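Local coordinates for protein methyltransferase WBDD (Escherichia coli, PDB 4AZS) that joins a kinase and an S-adenosylmethionine-dependent methyltransferase in one chain and regulates the chain length of the O9a O antigen, at residues H151-D154 against E155-L159; E445-E448 against R449-F452. One frame throughout, in Å; residues are numbered along the deposited sequence.

Contact 1: H151-D154 against E155-L159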
ATOM      1  N   HIS A 151       1.497 -26.344  -1.105  1.00 51.31           N
ATOM      2  CA  HIS A 151       2.258 -26.155  -2.344  1.00 49.62           C
ATOM      3  C   HIS A 151       1.467 -25.969  -3.611  1.00 44.72           C
ATOM      4  O   HIS A 151       2.056 -25.635  -4.662  1.00 45.73           O
ATOM      5  CB  HIS A 151       3.222 -27.312  -2.535  1.00 53.94           C
ATOM      6  CG  HIS A 151       4.153 -27.519  -1.382  1.00 59.82           C
ATOM      7  ND1 HIS A 151       5.266 -26.791  -1.219  1.00 66.16           N
ATOM      8  CD2 HIS A 151       4.107 -28.417  -0.312  1.00 64.91           C
ATOM      9  CE1 HIS A 151       5.907 -27.189  -0.096  1.00 68.19           C
ATOM     10  NE2 HIS A 151       5.198 -28.187   0.456  1.00 70.76           N
ATOM     11  N   GLY A 152       0.146 -26.169  -3.566  1.00 40.12           N
ATOM     12  CA  GLY A 152      -0.680 -25.966  -4.755  1.00 39.52           C
ATOM     13  C   GLY A 152      -0.875 -27.250  -5.546  1.00 42.28           C
ATOM     14  O   GLY A 152      -0.158 -28.253  -5.339  1.00 38.27           O
ATOM     15  N   ILE A 153      -1.836 -27.194  -6.458  1.00 39.52           N
ATOM     16  CA  ILE A 153      -2.316 -28.350  -7.206  1.00 39.79           C
ATOM     17  C   ILE A 153      -1.299 -28.824  -8.255  1.00 40.06           C
ATOM     18  O   ILE A 153      -1.059 -30.010  -8.378  1.00 37.33           O
ATOM     19  CB  ILE A 153      -3.675 -28.007  -7.867  1.00 42.54           C
ATOM     20  CG1 ILE A 153      -4.741 -27.700  -6.783  1.00 46.29           C
ATOM     21  CG2 ILE A 153      -4.152 -29.131  -8.770  1.00 41.23           C
ATOM     22  CD1 ILE A 153      -5.939 -26.879  -7.258  1.00 49.58           C
ATOM     23  N   ASP A 154      -0.701 -27.909  -9.004  1.00 38.36           N
ATOM     24  CA  ASP A 154       0.235 -28.296 -10.046  1.00 41.06           C
ATOM     25  C   ASP A 154       1.454 -29.061  -9.521  1.00 37.53           C
ATOM     26  O   ASP A 154       1.838 -30.046 -10.133  1.00 32.47           O
ATOM     27  CB  ASP A 154       0.675 -27.094 -10.882  1.00 46.73           C
ATOM     28  CG  ASP A 154      -0.397 -26.662 -11.904  1.00 53.08           C
ATOM     29  OD1 ASP A 154      -1.367 -27.414 -12.156  1.00 62.00           O
ATOM     30  OD2 ASP A 154      -0.276 -25.565 -12.469  1.00 61.43           O
ATOM     31  N   GLU A 155       2.050 -28.634  -8.413  1.00 34.65           N
ATOM     32  CA  GLU A 155       3.168 -29.373  -7.880  1.00 35.89           C
ATOM     33  C   GLU A 155       2.676 -30.773  -7.432  1.00 33.00           C
ATOM     34  O   GLU A 155       3.351 -31.752  -7.679  1.00 30.01           O
ATOM     35  CB  GLU A 155       3.896 -28.639  -6.725  1.00 39.86           C
ATOM     36  CG  GLU A 155       4.606 -29.617  -5.771  1.00 41.21           C
ATOM     37  CD  GLU A 155       5.495 -28.987  -4.688  1.00 46.43           C
ATOM     38  OE1 GLU A 155       5.776 -27.781  -4.742  1.00 45.63           O
ATOM     39  OE2 GLU A 155       5.926 -29.728  -3.757  1.00 49.68           O
ATOM     40  N   VAL A 156       1.501 -30.869  -6.810  1.00 31.04           N
ATOM     41  CA  VAL A 156       0.989 -32.174  -6.397  1.00 29.56           C
ATOM     42  C   VAL A 156       0.752 -33.099  -7.609  1.00 28.93           C
ATOM     43  O   VAL A 156       1.056 -34.301  -7.530  1.00 26.51           O
ATOM     44  CB  VAL A 156      -0.264 -32.054  -5.543  1.00 30.96           C
ATOM     45  CG1 VAL A 156      -0.943 -33.415  -5.377  1.00 32.10           C
ATOM     46  CG2 VAL A 156       0.075 -31.487  -4.180  1.00 32.68           C
ATOM     47  N   LYS A 157       0.234 -32.571  -8.717  1.00 29.44           N
ATOM     48  CA  LYS A 157       0.050 -33.393  -9.946  1.00 30.69           C
ATOM     49  C   LYS A 157       1.384 -33.967 -10.386  1.00 31.41           C
ATOM     50  O   LYS A 157       1.473 -35.135 -10.775  1.00 29.48           O
ATOM     51  CB  LYS A 157      -0.541 -32.572 -11.130  1.00 30.54           C
ATOM     52  CG  LYS A 157      -2.021 -32.226 -10.970  1.00 32.60           C
ATOM     53  CD  LYS A 157      -2.554 -31.215 -12.005  1.00 34.86           C
ATOM     54  CE  LYS A 157      -2.632 -31.736 -13.444  1.00 39.52           C
ATOM     55  NZ  LYS A 157      -3.591 -32.895 -13.596  1.00 46.95           N
ATOM     56  N   ARG A 158       2.423 -33.140 -10.371  1.00 30.23           N
ATOM     57  CA  ARG A 158       3.753 -33.627 -10.778  1.00 32.10           C
ATOM     58  C   ARG A 158       4.340 -34.648  -9.825  1.00 29.28           C
ATOM     59  O   ARG A 158       4.961 -35.625 -10.263  1.00 28.27           O
ATOM     60  CB  ARG A 158       4.730 -32.466 -11.004  1.00 33.49           C
ATOM     61  CG  ARG A 158       4.361 -31.710 -12.278  1.00 36.61           C
ATOM     62  CD  ARG A 158       5.317 -30.555 -12.579  1.00 44.01           C
ATOM     63  NE  ARG A 158       4.826 -29.762 -13.713  1.00 48.96           N
ATOM     64  CZ  ARG A 158       4.220 -28.576 -13.630  1.00 50.26           C
ATOM     65  NH1 ARG A 158       4.036 -27.946 -12.463  1.00 50.97           N
ATOM     66  NH2 ARG A 158       3.833 -27.999 -14.750  1.00 54.02           N
ATOM     67  N   LEU A 159       4.112 -34.459  -8.535  1.00 28.11           N
ATOM     68  CA  LEU A 159       4.566 -35.458  -7.560  1.00 27.93           C
ATOM     69  C   LEU A 159       3.869 -36.794  -7.807  1.00 26.57           C
ATOM     70  O   LEU A 159       4.506 -37.845  -7.809  1.00 23.67           O
ATOM     71  CB  LEU A 159       4.287 -34.984  -6.125  1.00 27.40           C
ATOM     72  CG  LEU A 159       5.054 -33.750  -5.675  1.00 28.54           C
ATOM     73  CD1 LEU A 159       4.657 -33.400  -4.257  1.00 30.22           C
ATOM     74  CD2 LEU A 159       6.550 -34.064  -5.712  1.00 30.48           C
TER
HETATM   75  O   HOH W   1       1.643 -25.926  -7.342  1.00 43.98           O
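E155 sets OE2 over one face of the H151 imidazole, its carboxylate turned 31° from the ring. OE2 sits 3.7 Å above the ring plane, offset toward the rim, while OE1 comes to 3.4 Å from H151 CB. E155 reaches this place with CG anti to its own N (chi1 154°) and an extended chain beyond. A water joins the two backbones: it donates to H151 O at 2.7 Å and accepts from E155 N at 2.9 Å. H151 closes helix 144-151, and G152, whose positive phi (93°) breaks it, is the N-cap of helix 153-166; both helices belong to the Rossmann-like methyltransferase domain. The new helix opens with a weak bond from V156 N to G152 O (3.4 Å) and a firmer one from K157 N to I153 O (2.9 Å). D154 and K157 run side by side, D154 OD1 4.0 Å from K157 CD; K157 NZ bonds instead to E193 O and Q197 OE1. R158, extended from CG to NE, brings NH1 to 3.8 Å from D154 CB; its NH2 makes a long, weak ion pair with E155 OE2 of the second subunit, and E155 OE2 stands likewise to R158 NH2 of that subunit.

Contact 2: E445-E448 against R449-F452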
ATOM      1  N   GLU A 445     -32.441 -46.533 -58.108  1.00 33.06           N
ATOM      2  CA  GLU A 445     -33.189 -47.622 -57.511  1.00 32.18           C
ATOM      3  C   GLU A 445     -34.333 -47.118 -56.641  1.00 32.91           C
ATOM      4  O   GLU A 445     -34.161 -46.193 -55.856  1.00 32.17           O
ATOM      5  CB  GLU A 445     -32.298 -48.450 -56.592  1.00 33.05           C
ATOM      6  CG  GLU A 445     -31.228 -49.224 -57.319  1.00 33.36           C
ATOM      7  CD  GLU A 445     -31.735 -50.436 -58.009  1.00 34.19           C
ATOM      8  OE1 GLU A 445     -32.904 -50.826 -57.790  1.00 34.62           O
ATOM      9  OE2 GLU A 445     -30.919 -51.074 -58.704  1.00 37.77           O
ATOM     10  N   PRO A 446     -35.483 -47.785 -56.708  1.00 34.93           N
ATOM     11  CA  PRO A 446     -36.502 -47.437 -55.718  1.00 36.01           C
ATOM     12  C   PRO A 446     -35.922 -47.634 -54.348  1.00 36.48           C
ATOM     13  O   PRO A 446     -35.103 -48.535 -54.141  1.00 33.00           O
ATOM     14  CB  PRO A 446     -37.613 -48.431 -55.935  1.00 37.35           C
ATOM     15  CG  PRO A 446     -37.113 -49.441 -56.933  1.00 37.55           C
ATOM     16  CD  PRO A 446     -35.848 -48.923 -57.569  1.00 35.89           C
ATOM     17  N   VAL A 447     -36.373 -46.802 -53.427  1.00 37.10           N
ATOM     18  CA  VAL A 447     -35.764 -46.651 -52.146  1.00 40.80           C
ATOM     19  C   VAL A 447     -35.959 -47.891 -51.278  1.00 39.93           C
ATOM     20  O   VAL A 447     -35.056 -48.236 -50.539  1.00 36.17           O
ATOM     21  CB  VAL A 447     -36.278 -45.358 -51.485  1.00 45.52           C
ATOM     22  CG1 VAL A 447     -36.167 -45.385 -49.980  1.00 48.87           C
ATOM     23  CG2 VAL A 447     -35.466 -44.214 -52.054  1.00 47.54           C
ATOM     24  N   GLU A 448     -37.103 -48.565 -51.395  1.00 40.36           N
ATOM     25  CA  GLU A 448     -37.297 -49.812 -50.663  1.00 41.15           C
ATOM     26  C   GLU A 448     -36.218 -50.824 -51.027  1.00 41.58           C
ATOM     27  O   GLU A 448     -36.096 -51.807 -50.349  1.00 41.73           O
ATOM     28  CB  GLU A 448     -38.676 -50.437 -50.922  1.00 44.88           C
ATOM     29  CG  GLU A 448     -38.897 -50.941 -52.360  1.00 44.44           C
ATOM     30  CD  GLU A 448     -40.326 -51.423 -52.622  1.00 47.36           C
ATOM     31  OE1 GLU A 448     -41.084 -51.657 -51.656  1.00 48.99           O
ATOM     32  OE2 GLU A 448     -40.706 -51.571 -53.808  1.00 48.59           O
ATOM     33  N   ARG A 449     -35.462 -50.615 -52.104  1.00 41.00           N
ATOM     34  CA  ARG A 449     -34.429 -51.578 -52.493  1.00 40.61           C
ATOM     35  C   ARG A 449     -33.034 -51.207 -52.017  1.00 39.17           C
ATOM     36  O   ARG A 449     -32.101 -51.972 -52.237  1.00 41.22           O
ATOM     37  CB  ARG A 449     -34.431 -51.815 -54.020  1.00 42.89           C
ATOM     38  CG  ARG A 449     -35.586 -52.683 -54.456  1.00 45.62           C
ATOM     39  CD  ARG A 449     -35.701 -52.905 -55.961  1.00 50.67           C
ATOM     40  NE  ARG A 449     -34.459 -53.377 -56.571  1.00 56.21           N
ATOM     41  CZ  ARG A 449     -34.126 -54.657 -56.831  1.00 58.15           C
ATOM     42  NH1 ARG A 449     -34.935 -55.674 -56.513  1.00 58.06           N
ATOM     43  NH2 ARG A 449     -32.949 -54.929 -57.423  1.00 48.54           N
ATOM     44  N   TRP A 450     -32.879 -50.065 -51.343  1.00 36.36           N
ATOM     45  CA  TRP A 450     -31.565 -49.628 -50.873  1.00 37.16           C
ATOM     46  C   TRP A 450     -31.154 -50.443 -49.666  1.00 37.90           C
ATOM     47  O   TRP A 450     -31.889 -50.486 -48.671  1.00 39.18           O
ATOM     48  CB  TRP A 450     -31.574 -48.176 -50.452  1.00 35.41           C
ATOM     49  CG  TRP A 450     -31.658 -47.192 -51.566  1.00 36.22           C
ATOM     50  CD1 TRP A 450     -32.222 -47.367 -52.805  1.00 35.56           C
ATOM     51  CD2 TRP A 450     -31.184 -45.803 -51.551  1.00 40.02           C
ATOM     52  NE1 TRP A 450     -32.130 -46.226 -53.531  1.00 38.98           N
ATOM     53  CE2 TRP A 450     -31.538 -45.245 -52.836  1.00 38.06           C
ATOM     54  CE3 TRP A 450     -30.543 -44.996 -50.618  1.00 41.27           C
ATOM     55  CZ2 TRP A 450     -31.232 -43.942 -53.179  1.00 39.80           C
ATOM     56  CZ3 TRP A 450     -30.261 -43.677 -50.959  1.00 40.94           C
ATOM     57  CH2 TRP A 450     -30.575 -43.168 -52.218  1.00 40.94           C
ATOM     58  N   ASN A 451     -30.009 -51.118 -49.756  1.00 36.77           N
ATOM     59  CA  ASN A 451     -29.463 -51.898 -48.609  1.00 37.94           C
ATOM     60  C   ASN A 451     -28.066 -52.292 -48.949  1.00 36.29           C
ATOM     61  O   ASN A 451     -27.582 -51.925 -50.026  1.00 33.51           O
ATOM     62  CB  ASN A 451     -30.317 -53.117 -48.280  1.00 38.67           C
ATOM     63  CG  ASN A 451     -30.367 -54.120 -49.408  1.00 39.94           C
ATOM     64  OD1 ASN A 451     -29.385 -54.370 -50.075  1.00 43.05           O
ATOM     65  ND2 ASN A 451     -31.520 -54.691 -49.625  1.00 41.60           N
ATOM     66  N   PHE A 452     -27.362 -52.927 -48.005  1.00 35.77           N
ATOM     67  CA  PHE A 452     -25.912 -53.090 -48.208  1.00 33.63           C
ATOM     68  C   PHE A 452     -25.578 -54.216 -49.141  1.00 32.52           C
ATOM     69  O   PHE A 452     -24.576 -54.155 -49.803  1.00 35.49           O
ATOM     70  CB  PHE A 452     -25.155 -53.172 -46.898  1.00 35.43           C
ATOM     71  CG  PHE A 452     -25.001 -51.840 -46.231  1.00 34.51           C
ATOM     72  CD1 PHE A 452     -23.929 -51.022 -46.538  1.00 36.57           C
ATOM     73  CD2 PHE A 452     -25.974 -51.372 -45.357  1.00 36.67           C
ATOM     74  CE1 PHE A 452     -23.790 -49.779 -45.921  1.00 38.62           C
ATOM     75  CE2 PHE A 452     -25.830 -50.131 -44.720  1.00 37.81           C
ATOM     76  CZ  PHE A 452     -24.743 -49.337 -45.018  1.00 37.21           C
TER
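W450 N donates to V447 O at 3.0 Å, closing the turn. The same tryptophan reaches back with its side chain: indole NE1 donates to E445 O at 3.1 Å from above the carbonyl plane, the acceptor slightly tilted from the indole plane. Backbone and ring of one residue thus fasten two carbonyls of the segment 445-448. Between these bonds the V447 CA lies over the five-membered ring, 4.0 Å from its centroid, a CH-pi contact, and V447 CG2 stands over the same indole, 4.1 Å from CE2 and offset toward the rim. W450 is buried; the ring of W443 packs edge-to-face with it, and V400 and Q401 of helix 397-410 also touch it. R449 takes another course, alongside P446, with its CD 3.9 Å from P446 CG. A bend at chi3 (52°) then presents NE to E445 OE1 at 3.2 Å, a salt bridge made on the syn side but well out of the carboxylate plane, while OE1 lies in the guanidinium plane; the two flat groups are turned 29° apart. E445 meets it through a chain bent at chi2 (-76°). P446 and E448 also pack on Q470 of the third subunit, and V447 on A474 of that subunit. N451 OD1 accepts from L454 N, capping the next helix. The arrangement is a 3-10 turn (447-449) within the loop between helices 435-443 and 452-460, with N451 as N-cap of the second and the tryptophan folded back over the turn.

Overall arrangement
The two contacts are far apart: their centres are 60 Å from one another, their nearest atoms about 41 Å, and they lie on opposite sides of the chain's centre. Contact 1 belongs to the methyltransferase part, where the side chain of H151 comes to about 6 Å from the bound S-adenosylmethionine. Contact 2 follows much later in the chain, between helices 435-443 and 452-460, beyond the residues that line the adenosine monophosphate pocket of the kinase part. Each is a junction at the start of a helix, and each lies at the surface beside another copy of the protein: the second subunit at 151-159, the third at 445-452.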